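Local structure of EcmrR transcriptional regulator (Escherichia coli, 6WL5) at residues Pro12-Tyr17 and Tyr54-Tyr59; Pro24-Tyr29 and Pro131-Ile136; Asn78-Asn83 and Phe89-Ala94; Gly104-Leu109 and Gly138-Gln143. The protein probably acts as a multidrug-sensing transcription activator of the MerR family, its GyrI-like C-terminal domain binding cetyl-trimethyl-ammonium. All coordinates share one frame; numbering follows the deposited sequence.

Interaction 1 of 4, residues Pro12-Tyr17 and Tyr54-Tyr59; sequences PECIVY and YCFTLY. With 16A (cetyl-trimethyl-ammonium), chain E; 16A (cetyl-trimethyl-ammonium), chain F.
Tyr54 meets Cys14 through two ring atoms, with CD2 of Tyr54 3.9 Å from the Cys14 SG and CE2 slightly farther off. The sulfur approaches the ring obliquely, 70° off its normal. A chi1 of 59° turns the Cys14 SG in between its own backbone N and carbonyl carbon, on the side where the rings lie. Phe56 CD1 sits 3.5 Å above the Tyr54 ring plane, over its centre. The hydroxyl of Tyr54 has hydrogen bonds to Gln153 and Arg132. Cys55 follows with its side chain directed to the ligand, where SG comes within 3.8 Å of C15 of the chain F cetyl-trimethyl-ammonium.

No hydrogen bond joins the two segments, and the nearest CA atoms, those of Val16 and Cys55, are 8.7 Å apart. Both strands pair instead with strand 69-77, so the contact bridges two non-adjacent strands of the curled antiparallel sheet of this GyrI-like domain.

Phe56 carries the rest of the contact. Its CZ lies 4.1 Å from Val16 CG1, the two side chains crossing at about a right angle, while Cys14 SG stands at the ring edge, 76° off the normal. The one sulfur thus touches two neighbouring rings, obliquely at Tyr54 and at the edge of Phe56. Thr57 lays its CG2 over one face of the Tyr59 ring, offset toward the rim. On the opposite face of Tyr59, C14 of the chain E ligand is 3.6 Å above the plane, also toward the rim.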
# COMPACT_ATOMS: atom_id res chain seq x y z
N PRO A 12 -11.49 -6.23 3.88
CA PRO A 12 -12.35 -5.53 4.84
C PRO A 12 -11.76 -4.19 5.26
O PRO A 12 -10.57 -3.91 5.07
CB PRO A 12 -12.43 -6.48 6.04
CG PRO A 12 -11.68 -7.72 5.63
CD PRO A 12 -10.86 -7.43 4.46
N GLU A 13 -12.62 -3.37 5.86
CA GLU A 13 -12.14 -2.12 6.43
C GLU A 13 -11.12 -2.37 7.53
O GLU A 13 -11.11 -3.41 8.21
CB GLU A 13 -13.32 -1.27 6.92
CG GLU A 13 -13.89 -1.66 8.24
CD GLU A 13 -14.99 -0.73 8.68
OE1 GLU A 13 -15.17 -0.61 9.89
OE2 GLU A 13 -15.67 -0.11 7.83
N CYS A 14 -10.22 -1.40 7.70
CA CYS A 14 -9.23 -1.46 8.76
C CYS A 14 -8.99 -0.07 9.31
O CYS A 14 -9.25 0.93 8.65
CB CYS A 14 -7.91 -2.04 8.26
SG CYS A 14 -7.13 -1.14 6.90
N ILE A 15 -8.51 -0.03 10.56
CA ILE A 15 -8.05 1.20 11.19
C ILE A 15 -6.56 1.26 10.95
O ILE A 15 -5.86 0.25 11.11
CB ILE A 15 -8.31 1.16 12.71
CG1 ILE A 15 -9.77 0.86 13.00
CG2 ILE A 15 -7.84 2.48 13.37
CD1 ILE A 15 -10.01 0.50 14.46
N VAL A 16 -6.08 2.44 10.55
CA VAL A 16 -4.66 2.64 10.31
C VAL A 16 -4.20 3.93 10.97
O VAL A 16 -4.98 4.86 11.22
CB VAL A 16 -4.33 2.72 8.80
CG1 VAL A 16 -4.83 1.49 8.07
CG2 VAL A 16 -4.86 4.01 8.14
N TYR A 17 -2.90 4.02 11.19
CA TYR A 17 -2.23 5.30 11.25
C TYR A 17 -1.63 5.57 9.88
O TYR A 17 -1.35 4.63 9.13
CB TYR A 17 -1.20 5.41 12.37
CG TYR A 17 -0.01 4.50 12.35
CD1 TYR A 17 1.12 4.80 11.59
CD2 TYR A 17 0.01 3.36 13.14
CE1 TYR A 17 2.23 3.96 11.63
CE2 TYR A 17 1.11 2.54 13.17
CZ TYR A 17 2.20 2.83 12.41
OH TYR A 17 3.26 1.98 12.50
N TYR A 54 -0.96 -5.37 8.00
CA TYR A 54 -1.41 -4.82 6.72
C TYR A 54 -0.82 -3.42 6.62
O TYR A 54 -1.28 -2.49 7.28
CB TYR A 54 -2.92 -4.80 6.63
CG TYR A 54 -3.54 -4.41 5.29
CD1 TYR A 54 -2.87 -4.59 4.09
CD2 TYR A 54 -4.83 -3.87 5.24
CE1 TYR A 54 -3.47 -4.26 2.87
CE2 TYR A 54 -5.42 -3.52 4.04
CZ TYR A 54 -4.74 -3.70 2.85
OH TYR A 54 -5.39 -3.32 1.67
N CYS A 55 0.22 -3.28 5.81
CA CYS A 55 1.03 -2.08 5.73
C CYS A 55 1.12 -1.73 4.26
O CYS A 55 1.58 -2.55 3.48
CB CYS A 55 2.42 -2.37 6.29
SG CYS A 55 3.56 -0.99 6.12
N PHE A 56 0.64 -0.55 3.88
CA PHE A 56 0.45 -0.30 2.46
C PHE A 56 0.48 1.18 2.15
O PHE A 56 0.21 2.04 3.01
CB PHE A 56 -0.89 -0.88 1.95
CG PHE A 56 -2.09 -0.38 2.69
CD1 PHE A 56 -2.47 -0.97 3.89
CD2 PHE A 56 -2.86 0.66 2.19
CE1 PHE A 56 -3.58 -0.53 4.61
CE2 PHE A 56 -4.00 1.10 2.89
CZ PHE A 56 -4.36 0.49 4.10
N THR A 57 0.85 1.47 0.91
CA THR A 57 0.77 2.82 0.38
C THR A 57 -0.49 2.92 -0.47
O THR A 57 -0.75 2.07 -1.33
CB THR A 57 1.98 3.12 -0.50
OG1 THR A 57 3.15 3.06 0.32
CG2 THR A 57 1.87 4.51 -1.17
N LEU A 58 -1.24 4.00 -0.27
CA LEU A 58 -2.27 4.39 -1.20
C LEU A 58 -1.68 5.37 -2.21
O LEU A 58 -1.11 6.41 -1.82
CB LEU A 58 -3.41 5.05 -0.44
CG LEU A 58 -4.17 4.16 0.55
CD1 LEU A 58 -5.20 4.93 1.32
CD2 LEU A 58 -4.77 3.03 -0.22
N TYR A 59 -1.87 5.08 -3.49
CA TYR A 59 -1.48 5.98 -4.57
C TYR A 59 -2.71 6.75 -5.05
O TYR A 59 -3.56 6.19 -5.74
CB TYR A 59 -0.87 5.17 -5.71
CG TYR A 59 0.55 4.72 -5.36
CD1 TYR A 59 1.65 5.52 -5.64
CD2 TYR A 59 0.80 3.49 -4.73
CE1 TYR A 59 2.94 5.14 -5.28
CE2 TYR A 59 2.08 3.10 -4.38
CZ TYR A 59 3.16 3.91 -4.68
OH TYR A 59 4.46 3.51 -4.38
C1 16A E . -8.63 3.88 -17.81
C2 16A E . -7.67 4.29 -16.70
C3 16A E . -6.22 4.29 -17.17
C4 16A E . -5.20 4.11 -16.04
C5 16A E . -5.66 4.56 -14.65
C6 16A E . -4.47 4.62 -13.70
C7 16A E . -4.69 5.44 -12.44
C8 16A E . -3.35 5.60 -11.74
C9 16A E . -3.44 5.18 -10.30
C10 16A E . -2.59 6.02 -9.35
C11 16A E . -1.11 6.11 -9.67
C12 16A E . -0.36 4.79 -9.48
C13 16A E . 1.13 5.11 -9.32
C14 16A E . 1.87 3.89 -8.81
C15 16A E . 3.37 4.10 -8.85
C16 16A E . 4.02 2.95 -8.12
N1 16A E . 5.48 2.93 -8.26
C17 16A E . 6.12 4.22 -7.93
C18 16A E . 5.89 1.88 -7.32
C19 16A E . 5.86 2.45 -9.60
C1 16A F . 22.81 -0.23 6.69
C2 16A F . 21.77 -0.57 5.67
C3 16A F . 20.54 0.19 6.12
C4 16A F . 19.30 -0.52 5.66
C5 16A F . 18.11 0.18 6.28
C6 16A F . 16.99 -0.81 6.47
C7 16A F . 15.82 -0.13 7.12
C8 16A F . 14.64 -1.04 7.16
C9 16A F . 13.46 -0.36 7.83
C10 16A F . 12.19 -1.03 7.36
C11 16A F . 10.91 -0.21 7.51
C12 16A F . 9.91 -1.00 6.65
C13 16A F . 8.44 -0.62 6.73
C14 16A F . 7.48 -1.72 6.19
C15 16A F . 6.83 -2.44 7.37
C16 16A F . 7.13 -3.93 7.56
N1 16A F . 5.89 -4.70 7.79
C17 16A F . 5.21 -4.99 6.52
C18 16A F . 6.29 -5.97 8.41
C19 16A F . 4.90 -4.06 8.67

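Interaction 2 of 4, residues Pro24-Tyr29 and Pro131-Ile136; sequences PDFSSY and PRESYI. With 16A (cetyl-trimethyl-ammonium), chain E.
Phe26 and Glu133 approach from opposite directions, and Phe26 CE1 comes to 3.5 Å from Glu133 OE2. The oxygen lies in the plane of the ring at its edge, with the carboxylate plane turned 72° to the ring, so that it faces the ring C-H rather than the pi cloud. Phe26 reaches inward from the first turn of helix 26-31 because its CG is anti to the backbone N (chi1 -176°). That turn is held by an N-cap: Asp25 OD1 accepts from Ser28 N at 2.8 Å and from Ser28 OG as well.

Tyr135 is next in buried area. Its OH donates to Glu133 OE2 at 2.6 Å, using the anti lone pair of the carboxylate oxygen, and also pairs with Thr57 OG1. Tyr29 adds a looser touch, its CE2 lying 4.3 Å from Tyr135 OH, which stands at the edge of the Tyr29 ring. The hydroxyl of Tyr29 itself bonds to Thr57.

Glu133 runs out extended from strand 132-137, and its two oxygens have separate duties. OE2 has a second hydroxyl partner in Tyr59, whereas OE1 pairs with Tyr113 of helix 109-123 and touches C18, a methyl of the chain E cetyl-trimethyl-ammonium, at 3.3 Å. Phe26 CD1 is 4.0 Å from the same methyl carbon.

A quaternary ammonium has no N-H to donate, so a buried carboxylate fixed by three tyrosine hydroxyls, its OE1 4.3 Å from the ligand N1, is consistent with charge and methyl contacts contributing to recognition of the cation.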
# COMPACT_ATOMS: atom_id res chain seq x y z
N PRO A 24 8.97 13.37 -4.47
CA PRO A 24 9.64 13.52 -5.76
C PRO A 24 9.73 12.23 -6.55
O PRO A 24 9.68 12.25 -7.79
CB PRO A 24 11.03 14.05 -5.40
CG PRO A 24 10.96 14.50 -4.02
CD PRO A 24 9.76 13.94 -3.37
N ASP A 25 9.94 11.12 -5.86
CA ASP A 25 10.12 9.80 -6.44
C ASP A 25 10.00 8.77 -5.32
O ASP A 25 9.88 9.11 -4.14
CB ASP A 25 11.45 9.70 -7.20
CG ASP A 25 12.64 10.12 -6.36
OD1 ASP A 25 12.75 9.78 -5.16
OD2 ASP A 25 13.48 10.85 -6.93
N PHE A 26 10.03 7.51 -5.71
CA PHE A 26 9.82 6.43 -4.75
C PHE A 26 10.94 6.33 -3.71
O PHE A 26 10.67 6.12 -2.52
CB PHE A 26 9.74 5.13 -5.53
CG PHE A 26 9.42 3.92 -4.70
CD1 PHE A 26 8.11 3.57 -4.40
CD2 PHE A 26 10.43 3.08 -4.23
CE1 PHE A 26 7.84 2.44 -3.64
CE2 PHE A 26 10.15 1.94 -3.51
CZ PHE A 26 8.86 1.63 -3.21
N SER A 27 12.20 6.48 -4.13
CA SER A 27 13.30 6.41 -3.16
C SER A 27 13.16 7.49 -2.10
O SER A 27 13.45 7.23 -0.91
CB SER A 27 14.65 6.52 -3.86
OG SER A 27 14.95 5.43 -4.71
N SER A 28 12.77 8.71 -2.52
CA SER A 28 12.63 9.80 -1.56
C SER A 28 11.51 9.50 -0.58
O SER A 28 11.63 9.76 0.63
CB SER A 28 12.40 11.13 -2.28
OG SER A 28 13.50 11.45 -3.13
N TYR A 29 10.43 8.92 -1.08
CA TYR A 29 9.28 8.58 -0.27
C TYR A 29 9.64 7.56 0.79
O TYR A 29 9.32 7.72 1.97
CB TYR A 29 8.22 7.98 -1.19
CG TYR A 29 7.05 7.30 -0.49
CD1 TYR A 29 6.47 7.84 0.64
CD2 TYR A 29 6.57 6.10 -0.96
CE1 TYR A 29 5.43 7.22 1.30
CE2 TYR A 29 5.51 5.45 -0.33
CZ TYR A 29 4.95 6.03 0.81
OH TYR A 29 3.92 5.40 1.49
N PRO A 131 -5.14 2.67 -5.98
CA PRO A 131 -4.33 1.45 -5.80
C PRO A 131 -3.62 1.42 -4.46
O PRO A 131 -3.18 2.44 -3.94
CB PRO A 131 -3.34 1.53 -6.97
CG PRO A 131 -4.14 2.29 -8.06
CD PRO A 131 -4.84 3.35 -7.26
N ARG A 132 -3.51 0.21 -3.90
CA ARG A 132 -2.75 -0.04 -2.68
C ARG A 132 -1.55 -0.93 -2.97
O ARG A 132 -1.63 -1.86 -3.78
CB ARG A 132 -3.64 -0.74 -1.65
CG ARG A 132 -5.05 -0.20 -1.50
CD ARG A 132 -5.78 -0.77 -0.31
NE ARG A 132 -7.08 -0.12 -0.17
CZ ARG A 132 -7.98 -0.45 0.74
NH1 ARG A 132 -7.71 -1.45 1.58
NH2 ARG A 132 -9.16 0.16 0.78
N GLU A 133 -0.44 -0.62 -2.30
CA GLU A 133 0.82 -1.34 -2.48
C GLU A 133 1.19 -1.87 -1.10
O GLU A 133 1.61 -1.12 -0.23
CB GLU A 133 1.87 -0.35 -3.00
CG GLU A 133 3.24 -0.91 -3.29
CD GLU A 133 4.06 0.18 -4.00
OE1 GLU A 133 3.99 0.21 -5.24
OE2 GLU A 133 4.69 1.02 -3.31
N SER A 134 0.97 -3.17 -0.89
CA SER A 134 1.02 -3.79 0.43
C SER A 134 2.36 -4.50 0.61
O SER A 134 2.64 -5.49 -0.09
CB SER A 134 -0.13 -4.79 0.53
OG SER A 134 -0.12 -5.44 1.78
N TYR A 135 3.14 -4.06 1.60
CA TYR A 135 4.50 -4.53 1.82
C TYR A 135 4.45 -5.74 2.75
O TYR A 135 3.96 -5.63 3.88
CB TYR A 135 5.35 -3.42 2.45
CG TYR A 135 5.24 -2.16 1.60
CD1 TYR A 135 5.81 -2.11 0.35
CD2 TYR A 135 4.53 -1.06 2.05
CE1 TYR A 135 5.66 -0.98 -0.46
CE2 TYR A 135 4.40 0.06 1.27
CZ TYR A 135 4.94 0.10 0.01
OH TYR A 135 4.76 1.25 -0.74
N ILE A 136 4.96 -6.87 2.28
CA ILE A 136 4.91 -8.13 3.02
C ILE A 136 6.30 -8.55 3.48
O ILE A 136 6.61 -8.50 4.68
CB ILE A 136 4.19 -9.21 2.18
CG1 ILE A 136 2.77 -8.77 1.81
CG2 ILE A 136 4.15 -10.55 2.92
CD1 ILE A 136 2.16 -9.59 0.72
C1 16A E . -8.63 3.88 -17.81
C2 16A E . -7.67 4.29 -16.70
C3 16A E . -6.22 4.29 -17.17
C4 16A E . -5.20 4.11 -16.04
C5 16A E . -5.66 4.56 -14.65
C6 16A E . -4.47 4.62 -13.70
C7 16A E . -4.69 5.44 -12.44
C8 16A E . -3.35 5.60 -11.74
C9 16A E . -3.44 5.18 -10.30
C10 16A E . -2.59 6.02 -9.35
C11 16A E . -1.11 6.11 -9.67
C12 16A E . -0.36 4.79 -9.48
C13 16A E . 1.13 5.11 -9.32
C14 16A E . 1.87 3.89 -8.81
C15 16A E . 3.37 4.10 -8.85
C16 16A E . 4.02 2.95 -8.12
N1 16A E . 5.48 2.93 -8.26
C17 16A E . 6.12 4.22 -7.93
C18 16A E . 5.89 1.88 -7.32
C19 16A E . 5.86 2.45 -9.60

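Interaction 3 of 4, residues Asn78-Asn83 and Phe89-Ala94; sequences NDFGKN and FQVIPA
Asn83 and Phe89 are joined by the one direct hydrogen bond of this contact: Phe89 N donates to Asn83 OD1 at 2.9 Å. The bond is nearly straight, with an N-H...O angle of 169°, although the donor stands above the carbonyl plane. A water accepts from Asn83 ND2 and donates to Phe89 O, so one amide serves both backbone polar groups of Phe89.

The aromatic contacts centre on the Phe89 ring. Gly81 covers one face, its CA 3.7 Å from the ring centroid in a CH-pi contact and its N over the centre. At the rim, Lys82 O and Asn83 OD1 lie near the ring plane, the Asn83 amide being almost coplanar with it. With an alanine in place of Phe89, Gly81 would probably lose the ring it rests on, leaving the 80-82 backbone freer to move.

Apolar packing continues outward: Phe80 CD2 is 3.7 Å from Phe89 CB, and Val91 CG2 meets the Phe80 ring edge at CZ, 3.6 Å away.

The arrangement is that of a surface loop joining strands 69-77 and 88-103, which pair with opposite edges of strand 7-23 in the antiparallel sheet; the link is thus a crossover, not a hairpin.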
# COMPACT_ATOMS: atom_id res chain seq x y z
N ASN A 78 -4.95 -2.31 15.75
CA ASN A 78 -6.18 -2.88 16.29
C ASN A 78 -7.13 -1.81 16.82
O ASN A 78 -8.35 -2.02 16.81
CB ASN A 78 -5.89 -3.91 17.39
CG ASN A 78 -5.30 -5.19 16.83
OD1 ASN A 78 -5.69 -5.66 15.78
ND2 ASN A 78 -4.36 -5.76 17.56
N ASP A 79 -6.63 -0.67 17.28
CA ASP A 79 -7.55 0.39 17.68
C ASP A 79 -6.99 1.77 17.41
O ASP A 79 -5.79 1.95 17.18
CB ASP A 79 -7.94 0.27 19.15
CG ASP A 79 -8.34 -1.12 19.55
OD1 ASP A 79 -7.43 -1.98 19.68
OD2 ASP A 79 -9.55 -1.35 19.72
N PHE A 80 -7.88 2.75 17.43
CA PHE A 80 -7.47 4.13 17.25
C PHE A 80 -6.51 4.56 18.34
O PHE A 80 -6.60 4.13 19.50
CB PHE A 80 -8.69 5.04 17.32
CG PHE A 80 -9.46 5.14 16.05
CD1 PHE A 80 -10.34 4.14 15.68
CD2 PHE A 80 -9.28 6.23 15.21
CE1 PHE A 80 -11.05 4.22 14.49
CE2 PHE A 80 -9.98 6.31 14.01
CZ PHE A 80 -10.86 5.31 13.66
N GLY A 81 -5.57 5.43 17.96
CA GLY A 81 -4.79 6.17 18.92
C GLY A 81 -5.00 7.66 18.76
O GLY A 81 -5.97 8.10 18.13
N LYS A 82 -4.09 8.44 19.32
CA LYS A 82 -4.12 9.89 19.23
C LYS A 82 -3.27 10.33 18.05
O LYS A 82 -2.13 9.88 17.90
CB LYS A 82 -3.50 10.49 20.49
CG LYS A 82 -4.25 10.23 21.77
CD LYS A 82 -3.43 10.71 22.99
CE LYS A 82 -3.49 9.75 24.19
NZ LYS A 82 -4.46 8.59 24.06
N ASN A 83 -3.80 11.23 17.22
CA ASN A 83 -2.99 11.77 16.14
C ASN A 83 -1.72 12.41 16.70
O ASN A 83 -1.69 12.88 17.84
CB ASN A 83 -3.81 12.78 15.34
CG ASN A 83 -5.00 12.14 14.64
OD1 ASN A 83 -5.07 10.93 14.49
ND2 ASN A 83 -5.94 12.97 14.20
N PHE A 89 -4.94 8.90 12.45
CA PHE A 89 -5.70 7.66 12.45
C PHE A 89 -6.98 7.83 11.64
O PHE A 89 -7.66 8.86 11.72
CB PHE A 89 -6.01 7.27 13.90
CG PHE A 89 -4.81 6.81 14.66
CD1 PHE A 89 -3.97 7.73 15.27
CD2 PHE A 89 -4.51 5.47 14.76
CE1 PHE A 89 -2.83 7.32 15.96
CE2 PHE A 89 -3.38 5.04 15.46
CZ PHE A 89 -2.55 5.97 16.07
N GLN A 90 -7.28 6.84 10.81
CA GLN A 90 -8.47 6.85 9.97
C GLN A 90 -8.88 5.42 9.67
O GLN A 90 -8.10 4.47 9.83
CB GLN A 90 -8.22 7.67 8.70
CG GLN A 90 -7.20 7.07 7.77
CD GLN A 90 -7.02 7.86 6.49
OE1 GLN A 90 -7.96 8.03 5.69
NE2 GLN A 90 -5.81 8.33 6.28
N VAL A 91 -10.13 5.25 9.26
CA VAL A 91 -10.63 3.97 8.80
C VAL A 91 -10.50 3.93 7.29
O VAL A 91 -11.01 4.82 6.60
CB VAL A 91 -12.10 3.77 9.22
CG1 VAL A 91 -12.65 2.48 8.59
CG2 VAL A 91 -12.24 3.77 10.75
N ILE A 92 -9.82 2.92 6.76
CA ILE A 92 -9.68 2.73 5.33
C ILE A 92 -10.79 1.77 4.89
O ILE A 92 -10.87 0.65 5.41
CB ILE A 92 -8.30 2.17 4.97
CG1 ILE A 92 -7.17 3.11 5.44
CG2 ILE A 92 -8.19 1.94 3.47
CD1 ILE A 92 -7.23 4.52 4.91
N PRO A 93 -11.66 2.15 3.95
CA PRO A 93 -12.87 1.37 3.73
C PRO A 93 -12.61 0.04 3.04
O PRO A 93 -11.56 -0.19 2.42
CB PRO A 93 -13.74 2.29 2.85
CG PRO A 93 -12.72 3.10 2.08
CD PRO A 93 -11.60 3.35 3.10
N ALA A 94 -13.58 -0.86 3.18
CA ALA A 94 -13.57 -2.14 2.48
C ALA A 94 -13.66 -1.93 0.98
O ALA A 94 -14.34 -1.01 0.49
CB ALA A 94 -14.79 -2.96 2.91
O HOH W 1 -7.86 11.57 12.70

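Interaction 4 of 4, residues Gly104-Leu109 and Gly138-Gln143; sequences GPYDSL and GIWNKQ. With 16A (cetyl-trimethyl-ammonium), chain G; 16A (cetyl-trimethyl-ammonium), chain F.
The loops that bring Tyr106 to Trp140 share no backbone hydrogen bond, and the second is folded into a turn in which Gly138 O accepts from both Asn141 N and Lys142 N. Asn141 OD1 tightens this turn by taking a nearly straight bond from Gly138 N at 3.0 Å.

Across the contact, Tyr106 presents its hydroxyl: OH is 3.3 Å from Trp140 CH2 and reaches the indole obliquely, the two side chains crossing at about a right angle. A water links the same OH to Ile139 N, giving the loops an indirect polar tie.

Trp140 is layered between backbone and ligand. With chi1 at 49°, its CG lies between the backbone N and carbonyl carbon, which folds the indole back on the turn, and Gly138 N lies 3.3 Å above one face, offset toward the rim. A CB on Gly138 would run into Trp140 CH2. Over the centre of the opposite face, C16 of the chain F cetyl-trimethyl-ammonium sits 3.7 Å above the plane. A second ligand molecule, chain G, approaches the five-membered ring, its C7 3.5 Å from Trp140 CD1. The indole NE1 is hydrogen-bonded to Ile136 O, which helps fix its rotation. Were a serine to stand in place of Trp140, the ammonium end of the chain F ligand would probably lose the flat surface it lies on, and Ile136 O the indole N-H.

Loop 104-109 leads from strand 88-103 into helix 109-123, and loop 138-143 joins strands 132-137 and 149-158; Tyr106 also packs against Phe26 of helix 26-31 and Tyr135 of strand 132-137.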
# COMPACT_ATOMS: atom_id res chain seq x y z
N GLY A 104 10.39 -9.59 -5.71
CA GLY A 104 11.64 -8.94 -6.03
C GLY A 104 11.71 -7.47 -5.69
O GLY A 104 10.86 -6.89 -5.01
N PRO A 105 12.83 -6.86 -6.11
CA PRO A 105 13.11 -5.47 -5.79
C PRO A 105 12.12 -4.51 -6.42
O PRO A 105 11.34 -4.86 -7.32
CB PRO A 105 14.52 -5.24 -6.38
CG PRO A 105 15.07 -6.54 -6.67
CD PRO A 105 13.96 -7.53 -6.79
N TYR A 106 12.12 -3.29 -5.89
CA TYR A 106 11.07 -2.32 -6.21
C TYR A 106 11.27 -1.60 -7.52
O TYR A 106 10.32 -0.97 -8.00
CB TYR A 106 10.93 -1.31 -5.07
CG TYR A 106 10.63 -1.90 -3.72
CD1 TYR A 106 9.70 -2.93 -3.58
CD2 TYR A 106 11.23 -1.43 -2.57
CE1 TYR A 106 9.36 -3.44 -2.33
CE2 TYR A 106 10.90 -1.92 -1.33
CZ TYR A 106 9.96 -2.93 -1.20
OH TYR A 106 9.69 -3.44 0.05
N ASP A 107 12.42 -1.74 -8.18
CA ASP A 107 12.64 -1.05 -9.44
C ASP A 107 11.67 -1.52 -10.53
O ASP A 107 11.38 -0.77 -11.45
CB ASP A 107 14.09 -1.15 -9.94
CG ASP A 107 14.53 -2.58 -10.26
OD1 ASP A 107 14.18 -3.49 -9.49
OD2 ASP A 107 15.21 -2.79 -11.30
N SER A 108 11.14 -2.74 -10.41
CA SER A 108 10.22 -3.25 -11.41
C SER A 108 8.78 -3.29 -10.94
O SER A 108 7.95 -3.92 -11.61
CB SER A 108 10.67 -4.67 -11.80
OG SER A 108 10.84 -5.48 -10.64
N LEU A 109 8.44 -2.62 -9.84
CA LEU A 109 7.04 -2.56 -9.42
C LEU A 109 6.11 -2.12 -10.54
O LEU A 109 4.95 -2.57 -10.60
CB LEU A 109 6.89 -1.57 -8.25
CG LEU A 109 7.23 -2.10 -6.85
CD1 LEU A 109 7.30 -0.96 -5.84
CD2 LEU A 109 6.21 -3.11 -6.36
N GLY A 138 10.52 -7.93 2.67
CA GLY A 138 11.38 -6.87 2.16
C GLY A 138 12.66 -6.83 2.98
O GLY A 138 13.00 -7.80 3.66
N ILE A 139 13.34 -5.68 2.95
CA ILE A 139 14.65 -5.56 3.59
C ILE A 139 14.59 -5.77 5.10
O ILE A 139 15.62 -6.06 5.71
CB ILE A 139 15.29 -4.21 3.19
CG1 ILE A 139 16.81 -4.28 3.39
CG2 ILE A 139 14.63 -3.04 3.95
CD1 ILE A 139 17.54 -3.16 2.80
N TRP A 140 13.41 -5.60 5.72
CA TRP A 140 13.21 -5.86 7.14
C TRP A 140 13.34 -7.33 7.53
O TRP A 140 13.59 -7.60 8.71
CB TRP A 140 11.86 -5.32 7.57
CG TRP A 140 10.70 -5.74 6.64
CD1 TRP A 140 9.89 -6.85 6.78
CD2 TRP A 140 10.25 -5.07 5.48
NE1 TRP A 140 8.96 -6.89 5.75
CE2 TRP A 140 9.16 -5.80 4.95
CE3 TRP A 140 10.67 -3.91 4.81
CZ2 TRP A 140 8.48 -5.40 3.80
CZ3 TRP A 140 9.99 -3.54 3.67
CH2 TRP A 140 8.89 -4.26 3.19
N ASN A 141 13.13 -8.27 6.60
CA ASN A 141 13.13 -9.67 6.94
C ASN A 141 13.83 -10.61 5.96
O ASN A 141 14.07 -11.76 6.33
CB ASN A 141 11.73 -10.19 7.27
CG ASN A 141 10.78 -10.19 6.10
OD1 ASN A 141 11.05 -9.62 5.06
ND2 ASN A 141 9.65 -10.82 6.30
N LYS A 142 14.23 -10.14 4.78
CA LYS A 142 14.88 -10.98 3.78
C LYS A 142 15.97 -10.18 3.09
O LYS A 142 15.68 -9.16 2.46
CB LYS A 142 13.85 -11.44 2.74
CG LYS A 142 12.75 -12.30 3.36
CD LYS A 142 12.25 -13.47 2.58
CE LYS A 142 11.10 -14.11 3.37
NZ LYS A 142 11.61 -15.16 4.29
N GLN A 143 17.21 -10.62 3.18
CA GLN A 143 18.28 -9.93 2.49
C GLN A 143 18.45 -10.39 1.06
O GLN A 143 19.07 -9.69 0.26
CB GLN A 143 19.61 -10.06 3.27
CG GLN A 143 19.57 -9.39 4.66
CD GLN A 143 18.94 -8.01 4.58
OE1 GLN A 143 19.35 -7.16 3.78
NE2 GLN A 143 17.89 -7.80 5.37
C1 16A G . 11.95 -0.68 11.59
C2 16A G . 10.98 -1.85 11.72
C3 16A G . 10.59 -2.39 10.34
C4 16A G . 9.58 -3.54 10.27
C5 16A G . 9.44 -4.40 11.53
C6 16A G . 9.00 -5.86 11.31
C7 16A G . 9.86 -6.55 10.26
C8 16A G . 10.19 -8.03 10.40
C9 16A G . 9.30 -9.00 9.63
C10 16A G . 7.80 -8.70 9.65
C11 16A G . 7.21 -9.09 8.30
C1 16A F . 22.81 -0.23 6.69
C2 16A F . 21.77 -0.57 5.67
C3 16A F . 20.54 0.19 6.12
C4 16A F . 19.30 -0.52 5.66
C5 16A F . 18.11 0.18 6.28
C6 16A F . 16.99 -0.81 6.47
C7 16A F . 15.82 -0.13 7.12
C8 16A F . 14.64 -1.04 7.16
C9 16A F . 13.46 -0.36 7.83
C10 16A F . 12.19 -1.03 7.36
C11 16A F . 10.91 -0.21 7.51
C12 16A F . 9.91 -1.00 6.65
C13 16A F . 8.44 -0.62 6.73
C14 16A F . 7.48 -1.72 6.19
C15 16A F . 6.83 -2.44 7.37
C16 16A F . 7.13 -3.93 7.56
N1 16A F . 5.89 -4.70 7.79
C17 16A F . 5.21 -4.99 6.52
C18 16A F . 6.29 -5.97 8.41
C19 16A F . 4.90 -4.06 8.67
O HOH W 2 12.38 -3.79 1.05

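How the interactions relate
Interaction 2 is the buried contact of the four, interactions 1 and 4 are partly buried, and interaction 3 lies at the surface. Interactions 1 and 2 meet on neighbouring strands, 55-59 and 132-137, where a tyrosine hydroxyl of one reaches the carboxylate of the other, and both touch the chain E ligand. Strand 88-103 of interaction 3 pairs antiparallel with strand 7-23 of interaction 1, while Arg132 NH2 reaches Pro93 O to tie it to interaction 2. Interaction 4, about 27 Å from interaction 3 between centres, joins interaction 2 through Phe26 on Tyr106. Chemistry follows place: sulfur and rings in 1, a hydroxyl-bound carboxylate in 2, phenyl rings on loop backbone with an amide and a water in 3, a hydroxyl against a ligand-covered indole in 4.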